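Local structure of TodX (Pseudomonas putida, 3BS0) at residues T25-L30 and Q83-A88; H60-A65 and T413-Q418. The protein transports toluene across the outer membrane of the bacterium through a beta barrel of the FadL family. All coordinates share one frame; numbering follows the deposited sequence.

Interactions 1 and 2 lie on opposite sides of the chain's centre, with their centres 45 Å apart and their nearest atoms about 24 Å apart, and strand 44-60 relates them. In interaction 1 the N-terminal segment 25-30 sits against strand 80-90 and also bonds to Gln-45 and Glu-47, near the start of strand 44-60. Interaction 2 lies where that strand ends, with His-60 pairing to Arg-417 on the last strand, 417-433. One contact thus joins what is, as in FadL, probably the N-terminal hatch to the inner wall, while the other closes the wall itself. A bound C8E detergent molecule lies about 10 Å from the side chain of Leu-416 in interaction 2.

Interaction 1 (T25-L30 and Q83-A88); sequences TGNAAL and QLSYVA
Asn-27 reaches from a short 3-10 turn to the backbone of segment 83-88 of strand 80-90, where its amide lies between Ser-85 and Val-87. Asn-27 ND2 gives a weak, bent hydrogen bond to Ser-85 O at 3.1 Å, with an N-H...O angle of 127°. A second bond, from Asn-27 ND2 to Ser-85 OG at 3.0 Å, is less certain because the position of that hydroxyl is doubtful. The other branch of the amide, OD1, faces CG2 of Val-87, and the two side chains slide past each other in opposite directions. One turn further on, Leu-30 CD1 adds a loose apolar contact to the same Val-87 CG2 at 4.4 Å.

The amide's strongest polar partner is Gln-45 O on the adjoining strand 44-60, so ND2 links two neighbouring strands of the wall. With Asn-27 CG anti to the carbonyl carbon (chi1 -72°), the amide is carried out toward the strand. Asn-27 N bonds to Glu-47 OE2. Ala-29 N bonds to Gly-26 O at 3.2 Å within the turn, and Leu-30 O extends the attachment to Ser-154 OG.

Ser-85 and Val-87 point toward the turn, whereas Leu-84 and Tyr-86 point away, the two-faced pattern of a barrel strand. A buried N-terminal segment bound to the inner wall in this way is characteristic of the hatch that plugs FadL-family barrels.

Interaction 2 (H60-A65 and T413-Q418); sequences HDSHGA and TEMLRQ
His-60 N donates to Arg-417 O at 2.8 Å, the shortest hydrogen bond between the segment 60-65, which starts at the end of strand 44-60, and the segment 413-418. The bond is nearly straight, at 161°. The return bond, Arg-417 N to His-60 O, is weak at 3.4 Å, so the antiparallel hydrogen-bonded pair is held unevenly. His-60 O is also approached by Leu-416, through a CA-H...O contact and through CD2.

The side chains of the pair lie on the same face of the sheet. Arg-417 CG takes the position between the backbone N and the carbonyl carbon (chi1 60°); beyond it the chain runs extended to NE, and the guanidinium comes to lie flat on the imidazole. The planes of Arg-417 and His-60 are 12° apart and the group centres 4.1 Å apart, an offset stack. Arg-417 NH2 lies over the ring face, offset toward its rim, and Arg-417 NH1 is 3.5 Å from His-60 CD2. Where the two segments part, Ser-62 OG donates to Met-415 O at 3.0 Å, on a lone pair in the carbonyl plane. Within the loop, His-63 ND1 makes a weak bond to Asp-61 OD2, and Asp-61 N bonds to Ala-65 O at 2.9 Å.

Leu-416 is buried against Val-59, Phe-114 and Ile-366, while His-60, Ser-62 and Arg-417 touch a crystal neighbour, which may influence how they are placed. The residues just before Thr-413 are not modelled, and pairing with the segment 60-65 begins at Arg-417. First strand meeting last strand in antiparallel register is the closure typical of outer-membrane beta barrels, here probably at the extracellular end, as in FadL.

Interaction 1 (T25-L30 and Q83-A88)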
loop_
_atom_site.group_PDB
_atom_site.type_symbol
_atom_site.label_atom_id
_atom_site.label_comp_id
_atom_site.label_asym_id
_atom_site.label_seq_id
_atom_site.Cartn_x
_atom_site.Cartn_y
_atom_site.Cartn_z
ATOM N N THR A 25 -8.635 7.858 -16.519
ATOM C CA THR A 25 -8.670 7.291 -15.189
ATOM C C THR A 25 -9.003 8.388 -14.174
ATOM O O THR A 25 -9.312 8.117 -13.022
ATOM C CB THR A 25 -7.301 6.627 -14.901
ATOM O OG1 THR A 25 -7.403 5.221 -15.173
ATOM C CG2 THR A 25 -6.845 6.871 -13.463
ATOM N N GLY A 26 -8.960 9.634 -14.623
ATOM C CA GLY A 26 -9.272 10.728 -13.732
ATOM C C GLY A 26 -8.006 11.366 -13.228
ATOM O O GLY A 26 -6.925 11.072 -13.736
ATOM N N ASN A 27 -8.124 12.229 -12.227
ATOM C CA ASN A 27 -6.960 12.911 -11.682
ATOM C C ASN A 27 -5.883 11.985 -11.113
ATOM O O ASN A 27 -4.714 12.365 -11.058
ATOM C CB ASN A 27 -7.403 13.916 -10.625
ATOM C CG ASN A 27 -8.088 15.125 -11.227
ATOM O OD1 ASN A 27 -8.379 15.158 -12.424
ATOM N ND2 ASN A 27 -8.350 16.129 -10.399
ATOM N N ALA A 28 -6.263 10.769 -10.716
ATOM C CA ALA A 28 -5.298 9.816 -10.149
ATOM C C ALA A 28 -4.213 9.386 -11.143
ATOM O O ALA A 28 -3.180 8.848 -10.749
ATOM C CB ALA A 28 -6.024 8.594 -9.614
ATOM N N ALA A 29 -4.442 9.624 -12.434
ATOM C CA ALA A 29 -3.453 9.268 -13.443
ATOM C C ALA A 29 -2.149 9.969 -13.099
ATOM O O ALA A 29 -1.094 9.632 -13.629
ATOM C CB ALA A 29 -3.918 9.690 -14.816
ATOM N N LEU A 30 -2.226 10.945 -12.199
ATOM C CA LEU A 30 -1.044 11.680 -11.787
ATOM C C LEU A 30 0.017 10.747 -11.190
ATOM O O LEU A 30 1.189 11.119 -11.095
ATOM C CB LEU A 30 -1.428 12.780 -10.785
ATOM C CG LEU A 30 -1.985 14.084 -11.379
ATOM C CD1 LEU A 30 -2.604 14.952 -10.305
ATOM C CD2 LEU A 30 -0.854 14.834 -12.070
ATOM N N GLN A 83 -8.487 12.017 -0.684
ATOM C CA GLN A 83 -7.786 12.210 -1.941
ATOM C C GLN A 83 -8.293 13.480 -2.600
ATOM O O GLN A 83 -9.452 13.576 -3.010
ATOM C CB GLN A 83 -7.966 10.990 -2.844
ATOM C CG GLN A 83 -8.178 9.693 -2.042
ATOM C CD GLN A 83 -7.564 8.464 -2.685
ATOM O OE1 GLN A 83 -7.854 8.137 -3.842
ATOM N NE2 GLN A 83 -6.709 7.766 -1.931
ATOM N N LEU A 84 -7.405 14.471 -2.641
ATOM C CA LEU A 84 -7.676 15.770 -3.241
ATOM C C LEU A 84 -6.748 15.983 -4.432
ATOM O O LEU A 84 -5.579 15.617 -4.395
ATOM C CB LEU A 84 -7.432 16.870 -2.221
ATOM C CG LEU A 84 -8.630 17.344 -1.424
ATOM C CD1 LEU A 84 -8.151 17.954 -0.119
ATOM C CD2 LEU A 84 -9.419 18.346 -2.249
ATOM N N SER A 85 -7.274 16.570 -5.497
ATOM C CA SER A 85 -6.454 16.820 -6.674
ATOM C C SER A 85 -7.167 17.701 -7.671
ATOM O O SER A 85 -8.406 17.706 -7.763
ATOM C CB SER A 85 -6.045 15.505 -7.348
ATOM O OG SER A 85 -7.154 14.838 -7.923
ATOM N N TYR A 86 -6.364 18.451 -8.412
ATOM C CA TYR A 86 -6.876 19.361 -9.419
ATOM C C TYR A 86 -6.029 19.271 -10.685
ATOM O O TYR A 86 -4.798 19.261 -10.627
ATOM C CB TYR A 86 -6.842 20.789 -8.871
ATOM C CG TYR A 86 -7.483 21.819 -9.759
ATOM C CD1 TYR A 86 -8.865 21.915 -9.863
ATOM C CD2 TYR A 86 -6.702 22.718 -10.484
ATOM C CE1 TYR A 86 -9.459 22.890 -10.663
ATOM C CE2 TYR A 86 -7.279 23.697 -11.290
ATOM C CZ TYR A 86 -8.655 23.784 -11.374
ATOM O OH TYR A 86 -9.227 24.778 -12.152
ATOM N N VAL A 87 -6.700 19.196 -11.825
ATOM C CA VAL A 87 -6.030 19.133 -13.109
ATOM C C VAL A 87 -6.508 20.295 -13.969
ATOM O O VAL A 87 -7.708 20.522 -14.119
ATOM C CB VAL A 87 -6.324 17.809 -13.812
ATOM C CG1 VAL A 87 -5.857 17.880 -15.266
ATOM C CG2 VAL A 87 -5.618 16.674 -13.078
ATOM N N ALA A 88 -5.558 21.027 -14.539
ATOM C CA ALA A 88 -5.874 22.196 -15.366
ATOM C C ALA A 88 -5.461 22.038 -16.822
ATOM O O ALA A 88 -4.403 21.480 -17.125
ATOM C CB ALA A 88 -5.203 23.437 -14.772
#

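Interaction 2 (H60-A65 and T413-Q418)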
loop_
_atom_site.group_PDB
_atom_site.type_symbol
_atom_site.label_atom_id
_atom_site.label_comp_id
_atom_site.label_asym_id
_atom_site.label_seq_id
_atom_site.Cartn_x
_atom_site.Cartn_y
_atom_site.Cartn_z
ATOM N N HIS A 60 -3.933 -18.910 13.464
ATOM C CA HIS A 60 -4.209 -19.981 14.399
ATOM C C HIS A 60 -2.988 -20.591 15.040
ATOM O O HIS A 60 -1.896 -20.632 14.469
ATOM C CB HIS A 60 -5.021 -21.084 13.727
ATOM C CG HIS A 60 -6.456 -20.735 13.527
ATOM N ND1 HIS A 60 -7.378 -20.767 14.551
ATOM C CD2 HIS A 60 -7.125 -20.312 12.430
ATOM C CE1 HIS A 60 -8.555 -20.381 14.095
ATOM N NE2 HIS A 60 -8.429 -20.101 12.809
ATOM N N ASP A 61 -3.235 -21.110 16.232
ATOM C CA ASP A 61 -2.242 -21.740 17.074
ATOM C C ASP A 61 -2.150 -23.242 16.825
ATOM O O ASP A 61 -2.937 -23.819 16.069
ATOM C CB ASP A 61 -2.635 -21.499 18.531
ATOM C CG ASP A 61 -1.484 -21.042 19.361
ATOM O OD1 ASP A 61 -0.490 -20.586 18.759
ATOM O OD2 ASP A 61 -1.573 -21.122 20.604
ATOM N N SER A 62 -1.178 -23.866 17.477
ATOM C CA SER A 62 -1.000 -25.298 17.381
ATOM C C SER A 62 -1.858 -25.897 18.475
ATOM O O SER A 62 -1.763 -27.084 18.768
ATOM C CB SER A 62 0.458 -25.674 17.625
ATOM O OG SER A 62 1.265 -25.220 16.562
ATOM N N HIS A 63 -2.689 -25.064 19.095
ATOM C CA HIS A 63 -3.563 -25.518 20.173
ATOM C C HIS A 63 -5.013 -25.132 19.910
ATOM O O HIS A 63 -5.881 -25.337 20.757
ATOM C CB HIS A 63 -3.124 -24.917 21.509
ATOM C CG HIS A 63 -1.682 -25.155 21.844
ATOM N ND1 HIS A 63 -0.757 -24.133 21.918
ATOM C CD2 HIS A 63 -1.011 -26.288 22.160
ATOM C CE1 HIS A 63 0.417 -24.626 22.266
ATOM N NE2 HIS A 63 0.290 -25.932 22.418
ATOM N N GLY A 64 -5.268 -24.556 18.740
ATOM C CA GLY A 64 -6.624 -24.158 18.404
ATOM C C GLY A 64 -6.991 -22.753 18.841
ATOM O O GLY A 64 -8.156 -22.363 18.750
ATOM N N ALA A 65 -6.012 -21.998 19.329
ATOM C CA ALA A 65 -6.258 -20.622 19.750
ATOM C C ALA A 65 -6.224 -19.718 18.523
ATOM O O ALA A 65 -5.460 -19.960 17.601
ATOM C CB ALA A 65 -5.192 -20.173 20.754
ATOM N N THR A 413 8.399 -22.368 19.538
ATOM C CA THR A 413 7.757 -23.255 18.574
ATOM C C THR A 413 7.027 -22.472 17.495
ATOM O O THR A 413 7.496 -22.342 16.363
ATOM C CB THR A 413 6.684 -24.161 19.231
ATOM O OG1 THR A 413 6.953 -24.316 20.630
ATOM C CG2 THR A 413 6.675 -25.528 18.565
ATOM N N GLU A 414 5.867 -21.954 17.883
ATOM C CA GLU A 414 4.988 -21.219 16.997
ATOM C C GLU A 414 4.984 -21.722 15.556
ATOM O O GLU A 414 5.767 -21.277 14.709
ATOM C CB GLU A 414 5.276 -19.711 17.050
ATOM C CG GLU A 414 4.209 -18.917 17.835
ATOM C CD GLU A 414 4.527 -17.429 17.967
ATOM O OE1 GLU A 414 3.594 -16.636 18.235
ATOM O OE2 GLU A 414 5.714 -17.056 17.814
ATOM N N MET A 415 4.106 -22.694 15.318
ATOM C CA MET A 415 3.856 -23.275 13.999
ATOM C C MET A 415 2.460 -22.699 13.772
ATOM O O MET A 415 1.480 -23.163 14.357
ATOM C CB MET A 415 3.787 -24.796 14.082
ATOM C CG MET A 415 3.200 -25.455 12.850
ATOM S SD MET A 415 2.551 -27.102 13.241
ATOM C CE MET A 415 4.058 -28.041 13.376
ATOM N N LEU A 416 2.384 -21.671 12.941
ATOM C CA LEU A 416 1.134 -20.972 12.695
ATOM C C LEU A 416 0.497 -21.181 11.343
ATOM O O LEU A 416 1.125 -21.690 10.416
ATOM C CB LEU A 416 1.360 -19.471 12.856
ATOM C CG LEU A 416 1.890 -18.955 14.183
ATOM C CD1 LEU A 416 2.274 -17.497 14.029
ATOM C CD2 LEU A 416 0.834 -19.128 15.255
ATOM N N ARG A 417 -0.768 -20.783 11.246
ATOM C CA ARG A 417 -1.478 -20.838 9.983
ATOM C C ARG A 417 -2.293 -19.567 9.910
ATOM O O ARG A 417 -2.844 -19.122 10.904
ATOM C CB ARG A 417 -2.328 -22.117 9.831
ATOM C CG ARG A 417 -3.409 -22.362 10.831
ATOM C CD ARG A 417 -3.926 -23.804 10.668
ATOM N NE ARG A 417 -4.961 -24.120 11.653
ATOM C CZ ARG A 417 -6.243 -23.796 11.528
ATOM N NH1 ARG A 417 -6.673 -23.157 10.454
ATOM N NH2 ARG A 417 -7.084 -24.079 12.506
ATOM N N GLN A 418 -2.316 -18.963 8.729
ATOM C CA GLN A 418 -3.000 -17.703 8.532
ATOM C C GLN A 418 -3.947 -17.735 7.351
ATOM O O GLN A 418 -3.709 -18.434 6.363
ATOM C CB GLN A 418 -1.969 -16.599 8.319
ATOM C CG GLN A 418 -2.444 -15.182 8.623
ATOM C CD GLN A 418 -1.313 -14.158 8.501
ATOM O OE1 GLN A 418 -0.918 -13.767 7.397
ATOM N NE2 GLN A 418 -0.774 -13.742 9.640
#